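Local atomic coordinates of dihydrodipicolinate synthase (Bacillus clausii KSM-K16, PDB entry 3E96), a protein that probably acts as a 4-hydroxy-tetrahydrodipicolinate synthase, joining pyruvate to aspartate semialdehyde in the manner of the DapA family. Residues Asp48-Cys53 / Ala82-Gly87; Glu66-Val71 / Ile96-Ala101. All blocks are in the same frame, centred on the assembly; numbering follows the deposited sequence.

Interaction 1 (Asp48-Cys53 / Ala82-Gly87); sequences DVIVPC and ALVVAG
The carbonyl oxygen L83 O is gripped twice by the neighbouring strand: I50 N donates a nearly straight hydrogen bond of 3.0 Å to it (171° at the hydrogen), and V49 CA adds a longer CA-H...O contact. In return V85 N donates to I50 O, and L83 N to D48 O at 2.9 Å, from above the carbonyl plane. The V49-L83 and I50-V84 bridges are parallel, and G87 N to P52 O carries the pairing on past strand 49-50. V85 O receives the CA-H of V51 (CA to O 3.2 Å), while P52 CD lies 3.1 Å from it. V51 CG1, anti to its own backbone N (chi1 -170°), packs 3.3 Å from V85 O. On the V49 face, V49 CG1 meets V85 CG2 at 3.9 Å; on the other, I50 CG2 lies beside V84 CG2, and the P52 ring crosses V84 at about a right angle. An alanine in place of P52 would probably open a gap beside V84 CG1, where the ring CG and CD had packed. The V51 side chain comes within about 4 Å of that of K167, the predicted Schiff-base lysine. These adjacent TIM-barrel strands are joined through helix 64-78 as a beta-alpha-beta unit, and strand 15-17, with G17, flanks 49-50 on its other side. I50 and P52 both pack on T74 of helix 64-78, I50 also on V39 and P52 on Y35 of helix 32-43.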
loop_
_atom_site.group_PDB
_atom_site.type_symbol
_atom_site.label_atom_id
_atom_site.label_comp_id
_atom_site.label_asym_id
_atom_site.label_seq_id
_atom_site.Cartn_x
_atom_site.Cartn_y
_atom_site.Cartn_z
ATOM N N ASP B 48 9.089 -20.253 17.942
ATOM C CA ASP B 48 10.392 -20.488 17.330
ATOM C C ASP B 48 10.672 -19.756 16.022
ATOM O O ASP B 48 11.719 -19.962 15.406
ATOM C CB ASP B 48 10.598 -21.994 17.131
ATOM C CG ASP B 48 10.290 -22.794 18.390
ATOM O OD1 ASP B 48 10.673 -22.346 19.492
ATOM O OD2 ASP B 48 9.668 -23.871 18.279
ATOM N N VAL B 49 9.734 -18.920 15.591
ATOM C CA VAL B 49 9.902 -18.128 14.378
ATOM C C VAL B 49 9.379 -16.733 14.694
ATOM O O VAL B 49 8.247 -16.579 15.156
ATOM C CB VAL B 49 9.098 -18.701 13.184
ATOM C CG1 VAL B 49 9.277 -17.801 11.964
ATOM C CG2 VAL B 49 9.564 -20.116 12.864
ATOM N N ILE B 50 10.209 -15.720 14.473
ATOM C CA ILE B 50 9.795 -14.350 14.734
ATOM C C ILE B 50 9.991 -13.564 13.443
ATOM O O ILE B 50 10.973 -13.765 12.722
ATOM C CB ILE B 50 10.591 -13.735 15.911
ATOM C CG1 ILE B 50 9.960 -12.396 16.307
ATOM C CG2 ILE B 50 12.065 -13.594 15.544
ATOM C CD1 ILE B 50 10.484 -11.823 17.613
ATOM N N VAL B 51 9.046 -12.677 13.151
ATOM C CA VAL B 51 9.076 -11.928 11.906
ATOM C C VAL B 51 9.126 -10.408 12.037
ATOM O O VAL B 51 8.100 -9.735 11.951
ATOM C CB VAL B 51 7.845 -12.305 11.045
ATOM C CG1 VAL B 51 7.969 -11.722 9.646
ATOM C CG2 VAL B 51 7.703 -13.819 10.985
ATOM N N PRO B 52 10.324 -9.845 12.247
ATOM C CA PRO B 52 10.417 -8.387 12.365
ATOM C C PRO B 52 10.013 -7.773 11.024
ATOM O O PRO B 52 10.123 -8.419 9.979
ATOM C CB PRO B 52 11.891 -8.156 12.695
ATOM C CG PRO B 52 12.581 -9.340 12.046
ATOM C CD PRO B 52 11.645 -10.479 12.402
ATOM N N CYS B 53 9.541 -6.532 11.054
ATOM C CA CYS B 53 9.112 -5.855 9.836
ATOM C C CYS B 53 7.904 -6.523 9.191
ATOM O O CYS B 53 7.724 -6.476 7.969
ATOM C CB CYS B 53 10.271 -5.767 8.841
ATOM S SG CYS B 53 11.472 -4.503 9.318
ATOM N N ALA B 82 15.482 -18.418 18.066
ATOM C CA ALA B 82 14.433 -18.638 17.077
ATOM C C ALA B 82 14.890 -18.197 15.701
ATOM O O ALA B 82 15.874 -17.472 15.569
ATOM C CB ALA B 82 13.163 -17.866 17.476
ATOM N N LEU B 83 14.183 -18.651 14.675
ATOM C CA LEU B 83 14.507 -18.260 13.313
ATOM C C LEU B 83 14.017 -16.830 13.154
ATOM O O LEU B 83 12.952 -16.474 13.663
ATOM C CB LEU B 83 13.790 -19.154 12.298
ATOM C CG LEU B 83 14.292 -20.591 12.153
ATOM C CD1 LEU B 83 13.409 -21.351 11.168
ATOM C CD2 LEU B 83 15.735 -20.569 11.672
ATOM N N VAL B 84 14.798 -16.012 12.458
ATOM C CA VAL B 84 14.434 -14.622 12.226
ATOM C C VAL B 84 14.121 -14.435 10.747
ATOM O O VAL B 84 14.987 -14.620 9.896
ATOM C CB VAL B 84 15.587 -13.676 12.629
ATOM C CG1 VAL B 84 15.227 -12.233 12.299
ATOM C CG2 VAL B 84 15.872 -13.820 14.116
ATOM N N VAL B 85 12.871 -14.088 10.452
ATOM C CA VAL B 85 12.425 -13.866 9.083
ATOM C C VAL B 85 12.174 -12.372 8.921
ATOM O O VAL B 85 11.315 -11.805 9.595
ATOM C CB VAL B 85 11.127 -14.641 8.796
ATOM C CG1 VAL B 85 10.680 -14.395 7.356
ATOM C CG2 VAL B 85 11.346 -16.134 9.060
ATOM N N ALA B 86 12.929 -11.738 8.030
ATOM C CA ALA B 86 12.811 -10.301 7.819
ATOM C C ALA B 86 11.809 -9.878 6.749
ATOM O O ALA B 86 11.916 -10.271 5.587
ATOM C CB ALA B 86 14.189 -9.714 7.492
ATOM N N GLY B 87 10.836 -9.068 7.153
ATOM C CA GLY B 87 9.860 -8.579 6.202
ATOM C C GLY B 87 10.522 -7.534 5.318
ATOM O O GLY B 87 11.270 -6.681 5.812
#

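Interaction 2 (Glu66-Val71 / Ile96-Ala101)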
loop_
_atom_site.group_PDB
_atom_site.type_symbol
_atom_site.label_atom_id
_atom_site.label_comp_id
_atom_site.label_asym_id
_atom_site.label_seq_id
_atom_site.Cartn_x
_atom_site.Cartn_y
_atom_site.Cartn_z
ATOM N N GLU B 66 14.840 2.480 9.784
ATOM C CA GLU B 66 14.257 1.898 10.986
ATOM C C GLU B 66 13.930 0.427 10.750
ATOM O O GLU B 66 14.052 -0.398 11.658
ATOM C CB GLU B 66 12.983 2.640 11.391
ATOM C CG GLU B 66 13.215 4.011 11.983
ATOM C CD GLU B 66 11.912 4.684 12.367
ATOM O OE1 GLU B 66 10.981 4.685 11.537
ATOM O OE2 GLU B 66 11.818 5.212 13.492
ATOM N N ALA B 67 13.509 0.100 9.529
ATOM C CA ALA B 67 13.182 -1.282 9.190
ATOM C C ALA B 67 14.449 -2.134 9.278
ATOM O O ALA B 67 14.435 -3.224 9.847
ATOM C CB ALA B 67 12.599 -1.360 7.784
ATOM N N LYS B 68 15.543 -1.631 8.711
ATOM C CA LYS B 68 16.806 -2.359 8.741
ATOM C C LYS B 68 17.273 -2.554 10.177
ATOM O O LYS B 68 17.686 -3.650 10.560
ATOM C CB LYS B 68 17.883 -1.604 7.958
ATOM C CG LYS B 68 17.637 -1.531 6.465
ATOM C CD LYS B 68 18.687 -0.660 5.785
ATOM C CE LYS B 68 18.454 -0.590 4.281
ATOM N NZ LYS B 68 19.400 0.360 3.611
ATOM N N GLU B 69 17.209 -1.486 10.966
ATOM C CA GLU B 69 17.631 -1.543 12.361
ATOM C C GLU B 69 16.780 -2.526 13.159
ATOM O O GLU B 69 17.287 -3.218 14.040
ATOM C CB GLU B 69 17.550 -0.149 12.994
ATOM C CG GLU B 69 17.970 -0.067 14.467
ATOM C CD GLU B 69 19.449 -0.350 14.697
ATOM O OE1 GLU B 69 20.224 -0.333 13.716
ATOM O OE2 GLU B 69 19.841 -0.580 15.866
ATOM N N GLU B 70 15.485 -2.594 12.865
ATOM C CA GLU B 70 14.636 -3.525 13.604
ATOM C C GLU B 70 15.104 -4.957 13.363
ATOM O O GLU B 70 15.137 -5.770 14.289
ATOM C CB GLU B 70 13.162 -3.380 13.207
ATOM C CG GLU B 70 12.255 -4.393 13.914
ATOM C CD GLU B 70 10.788 -4.021 13.856
ATOM O OE1 GLU B 70 10.423 -2.975 14.434
ATOM O OE2 GLU B 70 10.002 -4.774 13.238
ATOM N N VAL B 71 15.465 -5.273 12.124
ATOM C CA VAL B 71 15.942 -6.618 11.823
ATOM C C VAL B 71 17.239 -6.875 12.598
ATOM O O VAL B 71 17.403 -7.933 13.204
ATOM C CB VAL B 71 16.186 -6.814 10.306
ATOM C CG1 VAL B 71 16.775 -8.196 10.041
ATOM C CG2 VAL B 71 14.868 -6.671 9.552
ATOM N N ILE B 96 15.159 -5.591 -2.585
ATOM C CA ILE B 96 16.437 -6.283 -2.658
ATOM C C ILE B 96 17.435 -5.660 -1.686
ATOM O O ILE B 96 18.228 -6.369 -1.069
ATOM C CB ILE B 96 16.993 -6.255 -4.102
ATOM C CG1 ILE B 96 16.067 -7.069 -5.013
ATOM C CG2 ILE B 96 18.410 -6.835 -4.138
ATOM C CD1 ILE B 96 16.348 -6.911 -6.498
ATOM N N GLU B 97 17.387 -4.337 -1.545
ATOM C CA GLU B 97 18.276 -3.633 -0.621
ATOM C C GLU B 97 17.970 -4.075 0.810
ATOM O O GLU B 97 18.877 -4.389 1.585
ATOM C CB GLU B 97 18.083 -2.117 -0.735
ATOM C CG GLU B 97 18.979 -1.306 0.197
ATOM C CD GLU B 97 18.757 0.193 0.070
ATOM O OE1 GLU B 97 18.775 0.705 -1.069
ATOM O OE2 GLU B 97 18.573 0.862 1.107
ATOM N N LEU B 98 16.685 -4.097 1.156
ATOM C CA LEU B 98 16.267 -4.518 2.492
ATOM C C LEU B 98 16.617 -5.986 2.720
ATOM O O LEU B 98 17.031 -6.370 3.811
ATOM C CB LEU B 98 14.757 -4.317 2.672
ATOM C CG LEU B 98 14.228 -2.891 2.858
ATOM C CD1 LEU B 98 12.709 -2.899 2.703
ATOM C CD2 LEU B 98 14.620 -2.362 4.230
ATOM N N GLY B 99 16.440 -6.803 1.685
ATOM C CA GLY B 99 16.747 -8.220 1.793
ATOM C C GLY B 99 18.227 -8.471 2.037
ATOM O O GLY B 99 18.602 -9.272 2.894
ATOM N N ASN B 100 19.074 -7.791 1.274
ATOM C CA ASN B 100 20.515 -7.944 1.429
ATOM C C ASN B 100 20.960 -7.437 2.801
ATOM O O ASN B 100 21.909 -7.958 3.389
ATOM C CB ASN B 100 21.240 -7.194 0.309
ATOM C CG ASN B 100 21.312 -8.002 -0.973
ATOM O OD1 ASN B 100 21.320 -7.450 -2.074
ATOM N ND2 ASN B 100 21.383 -9.317 -0.834
ATOM N N ALA B 101 20.261 -6.429 3.316
ATOM C CA ALA B 101 20.579 -5.876 4.630
ATOM C C ALA B 101 20.243 -6.909 5.708
ATOM O O ALA B 101 21.018 -7.120 6.643
ATOM C CB ALA B 101 19.788 -4.591 4.865
#
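K68 and A101 bring their CA atoms to 6.6 Å, the closest CA pair between 66-71 and 96-101. Both segments are helical and run in nearly the same direction: their axes pass 10.1 Å apart with a signed crossing angle of -24°. The contact buries 219 Å² in all, and K68 contributes the largest share. Its CG lies anti to the carbonyl carbon (chi1 -67°), and beyond CG the chain is fully extended, which lets it span the gap between the helices. Near its base, K68 CG rests 3.8 Å from L98 CD2, the two side chains crossing at about a right angle, and 4.1 Å from A101 CB. At its far end K68 NZ forms a salt bridge of 2.7 Å with E97 OE2. The ammonium meets that oxygen on its anti side, 21° out of the carboxylate plane. The two helices are successive outer helices of a TIM barrel, which explains why they lie side by side and run the same way: strand 83-88 comes between them in the chain, and L98 packs on its I88. Closer to that strand, A67 CB meets L98 CD2 at 4.2 Å, an apolar contact on the inner side of the lysine. E97 is exposed and K68 partly so, so solvent probably screens the charge pair, whereas L98 and A67 are buried. On its far flank helix 92-105 carries I96, which packs on A135 and L136.

Overall arrangement
Interaction 1 joins two neighbouring strands of the eight-stranded parallel barrel, its centre about 9 Å from that of the chain; interaction 2 joins two helices of the outer layer, about 17 Å from it. The two centres are 12 Å apart. Along the chain the segments alternate, 48-53, 66-71, 82-87, 96-101, and strands 49-50 and 83-88, parallel neighbours with helix 64-78 between them in the chain, form one beta-alpha-beta unit, followed by helix 92-105. The layers touch directly: C53 N lies 2.8 Å from E70 OE2, a probable hydrogen bond, and A86 CB packs on V71 CG2. Helix 64-78 thus links the helix layer to segment 48-53, whose V51 lies near the predicted Schiff-base lysine.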